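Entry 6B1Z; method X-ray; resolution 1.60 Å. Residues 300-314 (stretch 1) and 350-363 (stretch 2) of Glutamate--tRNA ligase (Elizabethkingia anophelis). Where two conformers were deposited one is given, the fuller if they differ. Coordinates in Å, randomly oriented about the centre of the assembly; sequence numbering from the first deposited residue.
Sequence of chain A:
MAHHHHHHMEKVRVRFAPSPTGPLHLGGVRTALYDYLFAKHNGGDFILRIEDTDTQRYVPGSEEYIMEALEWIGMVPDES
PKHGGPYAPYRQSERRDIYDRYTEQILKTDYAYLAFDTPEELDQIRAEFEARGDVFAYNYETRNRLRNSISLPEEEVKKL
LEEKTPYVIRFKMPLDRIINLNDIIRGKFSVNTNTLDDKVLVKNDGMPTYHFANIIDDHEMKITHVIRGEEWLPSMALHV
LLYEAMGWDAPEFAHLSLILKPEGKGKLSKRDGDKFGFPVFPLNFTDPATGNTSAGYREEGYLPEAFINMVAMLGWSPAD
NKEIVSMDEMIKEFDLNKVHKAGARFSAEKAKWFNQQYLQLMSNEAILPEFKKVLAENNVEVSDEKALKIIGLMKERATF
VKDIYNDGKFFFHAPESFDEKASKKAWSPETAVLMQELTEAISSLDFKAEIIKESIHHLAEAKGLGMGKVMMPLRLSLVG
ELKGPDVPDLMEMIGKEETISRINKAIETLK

Stretch 1 300-314: EGYLPEAFINMVAML
Stretch 2 (350-363) KAKWFNQQYLQLMS

The contact is anchored by the side chain of Asn355, whose amide reads the backbone ahead of the first helix. Asn355 OD1 accepts a hydrogen bond from Leu303 N at 2.8 Å, nearly linear with an N-H...O angle of 166°, while Asn355 ND2 donates to Gly301 O at 3.2 Å and 147°. One carboxamide thus holds both a donor and an acceptor of the 301-303 segment. Asn355 has chi1 of -143°, between wells, and chi2 of 54°; its CA-to-CB bond points sideways, but its end comes nearer to the other stretch. Gly301 has phi/psi of 96/12, where a CB would be jammed against the preceding carbonyl oxygen. Tyr302 and Leu303 then run extended, at -76/130 and -76/136, and Leu303 takes the N-cap position before helix 304-312.

A second polar link lies farther along: Tyr358 OH donates to Asn309 OD1 at 2.7 Å. Asn309 is t (chi1 -162°), its CA-to-CB bond pointing toward the second stretch. The oxygen of water 1 bridges the helices, donating to Glu305 O at 2.8 Å and to Tyr358 OH at 3.2 Å. The oxygen of water 2 bridges the two backbones, donating to Ala351 O at 3.0 Å and weakly to Ala306 O at 3.3 Å.

The Asn355 bonds tie helix 350-361, which begins earlier in the chain, to the segment before helix 304-312, and the Tyr358-Asn309 bond joins the two helices themselves. The axes approach to 8.4 Å, and their N-to-C directions make an angle of 140°, so the helices run roughly antiparallel but markedly splayed. The register is marked by Ala306 CA and Asn355 CA, 5.2 Å apart, and by Met310 CA and Ala351 CA, 5.9 Å apart. Small side chains at Ala306 and Ala351 accompany this close approach: Ala306 CB lies 3.6 Å from Phe354 O and 3.5 Å from Tyr358 CD1.

The CA-to-CB bonds of Phe354 and Tyr358 point toward the first stretch, and both rings pack against it. Tyr358 (chi1 -83°, chi2 83°) has Ala306 CA and Glu305 O over one face, and Asn309 OD1 at its edge, where the hydroxyl can reach it. Phe354 (chi1 -89°, chi2 -69°) lays one face against the backbone at Asn309 C and Met310 N; Phe354 CD2 is 3.6 Å from Met310 CB. Met310, with chi angles t, m, m, also packs its CG 4.0 Å from Ala351 CB, and Met313 CG extends the apolar surface to 4.2 Å from Phe354 CZ.

At the N-terminal end of the first helix, Leu303 (m, t) directs CD1 to 3.9 Å from Tyr358 CB and 3.7 Å from Met362 SD, the latter residue being m, t, p. Tyr302 (chi1 -73°, chi2 84°) starts sideways but brings its end nearer; its ring presents an edge to Ala351 O and Lys352 N, with Tyr302 CE2 4.1 Å from Ala351 CB and Tyr302 OH 3.7 Å from Lys352 CG. Altogether, 721 Å² is buried, counting both sides.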

# COMPACT_ATOMS: atom_id res chain seq x y z
N GLU A 300 -11.17 -0.21 -5.24
CA GLU A 300 -11.92 0.94 -4.74
C GLU A 300 -11.80 2.15 -5.65
O GLU A 300 -12.41 3.19 -5.35
CB GLU A 300 -11.43 1.31 -3.33
CG GLU A 300 -11.88 0.32 -2.26
CD GLU A 300 -13.40 0.26 -2.11
OE1 GLU A 300 -14.03 1.33 -2.02
OE2 GLU A 300 -13.96 -0.85 -2.10
N GLY A 301 -11.07 2.05 -6.75
CA GLY A 301 -11.03 3.13 -7.72
C GLY A 301 -9.86 4.08 -7.60
O GLY A 301 -9.87 5.14 -8.25
N TYR A 302 -8.85 3.75 -6.80
CA TYR A 302 -7.65 4.59 -6.74
C TYR A 302 -6.81 4.36 -7.99
O TYR A 302 -6.58 3.21 -8.39
CB TYR A 302 -6.83 4.31 -5.47
CG TYR A 302 -7.47 4.86 -4.21
CD1 TYR A 302 -8.45 4.15 -3.53
CD2 TYR A 302 -7.08 6.11 -3.70
CE1 TYR A 302 -9.02 4.64 -2.37
CE2 TYR A 302 -7.67 6.61 -2.53
CZ TYR A 302 -8.64 5.88 -1.89
OH TYR A 302 -9.22 6.37 -0.74
N LEU A 303 -6.41 5.44 -8.64
CA LEU A 303 -5.60 5.34 -9.84
C LEU A 303 -4.17 5.01 -9.41
O LEU A 303 -3.69 5.56 -8.43
CB LEU A 303 -5.63 6.66 -10.61
CG LEU A 303 -7.04 7.13 -10.99
CD1 LEU A 303 -7.00 8.58 -11.46
CD2 LEU A 303 -7.63 6.22 -12.05
N PRO A 304 -3.49 4.07 -10.09
CA PRO A 304 -2.17 3.65 -9.59
C PRO A 304 -1.16 4.78 -9.53
O PRO A 304 -0.33 4.81 -8.61
CB PRO A 304 -1.75 2.55 -10.56
CG PRO A 304 -2.60 2.77 -11.81
CD PRO A 304 -3.91 3.32 -11.29
N GLU A 305 -1.20 5.72 -10.48
CA GLU A 305 -0.28 6.85 -10.44
C GLU A 305 -0.54 7.74 -9.24
O GLU A 305 0.41 8.29 -8.65
CB GLU A 305 -0.42 7.67 -11.72
CG GLU A 305 -0.10 6.89 -12.99
CD GLU A 305 -1.29 6.10 -13.53
OE1 GLU A 305 -2.41 6.10 -12.93
OE2 GLU A 305 -1.11 5.48 -14.61
N ALA A 306 -1.81 7.90 -8.86
CA ALA A 306 -2.14 8.70 -7.68
C ALA A 306 -1.79 7.95 -6.41
O ALA A 306 -1.25 8.55 -5.46
CB ALA A 306 -3.63 9.05 -7.69
N PHE A 307 -2.08 6.66 -6.37
CA PHE A 307 -1.74 5.82 -5.23
C PHE A 307 -0.24 5.87 -4.93
O PHE A 307 0.15 6.09 -3.77
CB PHE A 307 -2.19 4.39 -5.51
CG PHE A 307 -1.78 3.40 -4.44
CD1 PHE A 307 -2.32 3.48 -3.17
CD2 PHE A 307 -0.86 2.39 -4.73
CE1 PHE A 307 -1.95 2.57 -2.18
CE2 PHE A 307 -0.48 1.47 -3.76
CZ PHE A 307 -1.03 1.56 -2.49
N ILE A 308 0.60 5.64 -5.94
CA ILE A 308 2.03 5.56 -5.65
C ILE A 308 2.62 6.95 -5.37
O ILE A 308 3.57 7.07 -4.57
CB ILE A 308 2.75 4.79 -6.77
CG1 ILE A 308 4.08 4.23 -6.24
CG2 ILE A 308 2.91 5.66 -8.03
CD1 ILE A 308 3.89 3.23 -5.08
N ASN A 309 2.05 8.01 -5.94
CA ASN A 309 2.45 9.37 -5.57
C ASN A 309 2.17 9.61 -4.08
O ASN A 309 3.00 10.18 -3.36
CB ASN A 309 1.69 10.37 -6.47
CG ASN A 309 2.30 11.78 -6.51
OD1 ASN A 309 1.98 12.56 -7.42
ND2 ASN A 309 3.12 12.14 -5.52
N MET A 310 1.00 9.17 -3.61
CA MET A 310 0.65 9.33 -2.20
C MET A 310 1.61 8.55 -1.30
O MET A 310 2.12 9.07 -0.30
CB MET A 310 -0.80 8.87 -1.99
CG MET A 310 -1.29 8.91 -0.53
SD MET A 310 -0.84 7.45 0.44
CE MET A 310 -1.86 6.20 -0.31
N VAL A 311 1.90 7.30 -1.68
CA VAL A 311 2.76 6.46 -0.84
C VAL A 311 4.16 7.05 -0.76
O VAL A 311 4.78 7.07 0.31
CB VAL A 311 2.77 5.02 -1.38
CG1 VAL A 311 3.83 4.18 -0.63
CG2 VAL A 311 1.39 4.37 -1.20
N ALA A 312 4.68 7.56 -1.88
CA ALA A 312 6.02 8.14 -1.90
C ALA A 312 6.17 9.26 -0.90
O ALA A 312 7.24 9.42 -0.29
CB ALA A 312 6.34 8.66 -3.31
N MET A 313 5.13 10.06 -0.71
CA MET A 313 5.23 11.24 0.13
C MET A 313 5.03 10.93 1.61
O MET A 313 5.00 11.87 2.42
CB MET A 313 4.23 12.29 -0.35
CG MET A 313 4.49 12.74 -1.79
SD MET A 313 6.23 13.16 -2.11
CE MET A 313 6.16 13.54 -3.86
N LEU A 314 4.90 9.65 1.98
CA LEU A 314 4.86 9.25 3.40
C LEU A 314 6.28 9.21 3.94
O LEU A 314 6.88 8.16 4.18
CB LEU A 314 4.14 7.91 3.55
CG LEU A 314 2.65 7.91 3.20
CD1 LEU A 314 2.10 6.50 3.24
CD2 LEU A 314 1.87 8.83 4.15
N LYS A 350 -5.47 13.04 2.16
CA LYS A 350 -4.44 13.22 1.14
C LYS A 350 -4.54 12.17 0.05
O LYS A 350 -4.36 12.48 -1.14
CB LYS A 350 -3.06 13.18 1.79
CG LYS A 350 -1.99 13.74 0.90
CD LYS A 350 -2.10 15.24 0.87
CE LYS A 350 -1.08 15.83 -0.06
NZ LYS A 350 -0.93 17.29 0.20
N ALA A 351 -4.85 10.93 0.41
CA ALA A 351 -4.98 9.90 -0.62
C ALA A 351 -6.12 10.23 -1.58
O ALA A 351 -5.98 10.07 -2.80
CB ALA A 351 -5.20 8.54 0.04
N LYS A 352 -7.24 10.72 -1.04
CA LYS A 352 -8.36 11.09 -1.90
C LYS A 352 -8.04 12.33 -2.72
O LYS A 352 -8.42 12.43 -3.89
CB LYS A 352 -9.61 11.29 -1.04
CG LYS A 352 -10.09 9.95 -0.49
CD LYS A 352 -11.21 10.09 0.51
CE LYS A 352 -11.77 8.73 0.87
NZ LYS A 352 -12.80 8.84 1.95
N TRP A 353 -7.32 13.29 -2.12
CA TRP A 353 -6.92 14.49 -2.86
C TRP A 353 -6.03 14.13 -4.04
O TRP A 353 -6.24 14.62 -5.15
CB TRP A 353 -6.21 15.47 -1.94
CG TRP A 353 -5.65 16.70 -2.63
CD1 TRP A 353 -6.31 17.88 -2.88
CD2 TRP A 353 -4.30 16.88 -3.11
NE1 TRP A 353 -5.45 18.79 -3.48
CE2 TRP A 353 -4.22 18.20 -3.64
CE3 TRP A 353 -3.17 16.07 -3.16
CZ2 TRP A 353 -3.05 18.70 -4.21
CZ3 TRP A 353 -2.00 16.58 -3.73
CH2 TRP A 353 -1.95 17.89 -4.24
N PHE A 354 -5.04 13.26 -3.82
CA PHE A 354 -4.21 12.79 -4.93
C PHE A 354 -5.06 12.16 -6.03
O PHE A 354 -4.83 12.41 -7.22
CB PHE A 354 -3.16 11.79 -4.44
CG PHE A 354 -1.86 12.42 -3.99
CD1 PHE A 354 -1.00 13.03 -4.91
CD2 PHE A 354 -1.49 12.38 -2.66
CE1 PHE A 354 0.20 13.61 -4.49
CE2 PHE A 354 -0.29 12.94 -2.24
CZ PHE A 354 0.57 13.55 -3.14
N ASN A 355 -6.03 11.31 -5.65
CA ASN A 355 -6.86 10.67 -6.67
C ASN A 355 -7.62 11.72 -7.48
O ASN A 355 -7.67 11.64 -8.71
CB ASN A 355 -7.85 9.67 -6.06
CG ASN A 355 -8.03 8.43 -6.96
OD1 ASN A 355 -7.04 7.79 -7.32
ND2 ASN A 355 -9.26 8.15 -7.38
N GLN A 356 -8.19 12.70 -6.79
CA GLN A 356 -8.92 13.77 -7.47
C GLN A 356 -8.00 14.52 -8.43
O GLN A 356 -8.40 14.83 -9.57
CB GLN A 356 -9.51 14.73 -6.44
CG GLN A 356 -10.42 15.75 -7.07
CD GLN A 356 -11.15 16.54 -6.04
OE1 GLN A 356 -12.33 16.30 -5.76
NE2 GLN A 356 -10.44 17.47 -5.43
N GLN A 357 -6.79 14.85 -7.99
CA GLN A 357 -5.86 15.59 -8.84
C GLN A 357 -5.58 14.83 -10.13
O GLN A 357 -5.56 15.42 -11.21
CB GLN A 357 -4.55 15.87 -8.11
CG GLN A 357 -4.65 16.72 -6.84
CD GLN A 357 -5.52 17.94 -7.00
OE1 GLN A 357 -5.12 18.94 -7.59
NE2 GLN A 357 -6.74 17.87 -6.46
N TYR A 358 -5.36 13.52 -10.02
CA TYR A 358 -5.04 12.72 -11.21
C TYR A 358 -6.27 12.50 -12.07
O TYR A 358 -6.18 12.54 -13.30
CB TYR A 358 -4.39 11.38 -10.80
CG TYR A 358 -2.90 11.48 -10.53
CD1 TYR A 358 -2.41 11.90 -9.29
CD2 TYR A 358 -1.98 11.17 -11.52
CE1 TYR A 358 -1.04 12.00 -9.06
CE2 TYR A 358 -0.62 11.26 -11.30
CZ TYR A 358 -0.16 11.66 -10.06
OH TYR A 358 1.19 11.75 -9.88
N LEU A 359 -7.44 12.30 -11.45
CA LEU A 359 -8.67 12.08 -12.22
C LEU A 359 -9.00 13.29 -13.08
O LEU A 359 -9.37 13.15 -14.25
CB LEU A 359 -9.82 11.77 -11.26
CG LEU A 359 -11.21 11.51 -11.86
CD1 LEU A 359 -11.14 10.36 -12.83
CD2 LEU A 359 -12.19 11.18 -10.74
N GLN A 360 -8.83 14.50 -12.51
CA GLN A 360 -9.19 15.73 -13.22
C GLN A 360 -8.36 15.92 -14.48
O GLN A 360 -8.81 16.60 -15.42
CB GLN A 360 -9.01 16.93 -12.29
CG GLN A 360 -10.08 17.06 -11.23
CD GLN A 360 -9.73 18.12 -10.19
OE1 GLN A 360 -8.64 18.68 -10.21
NE2 GLN A 360 -10.66 18.38 -9.29
N LEU A 361 -7.16 15.34 -14.52
CA LEU A 361 -6.26 15.49 -15.65
C LEU A 361 -6.41 14.38 -16.69
O LEU A 361 -5.85 14.51 -17.79
CB LEU A 361 -4.81 15.53 -15.16
CG LEU A 361 -4.37 16.81 -14.43
CD1 LEU A 361 -2.91 16.71 -14.10
CD2 LEU A 361 -4.65 18.03 -15.29
N MET A 362 -7.12 13.30 -16.38
CA MET A 362 -7.42 12.28 -17.37
C MET A 362 -8.34 12.83 -18.45
O MET A 362 -9.22 13.65 -18.18
CB MET A 362 -8.09 11.07 -16.72
CG MET A 362 -7.20 10.33 -15.75
SD MET A 362 -8.02 8.93 -14.97
CE MET A 362 -8.40 7.86 -16.36
N SER A 363 -8.14 12.37 -19.69
CA SER A 363 -9.09 12.71 -20.74
C SER A 363 -10.43 12.04 -20.48
O SER A 363 -10.53 11.03 -19.77
CB SER A 363 -8.55 12.26 -22.10
OG SER A 363 -8.46 10.85 -22.13
O HOH W 1 2.91 9.02 -9.78
O HOH W 2 -3.81 8.18 -3.49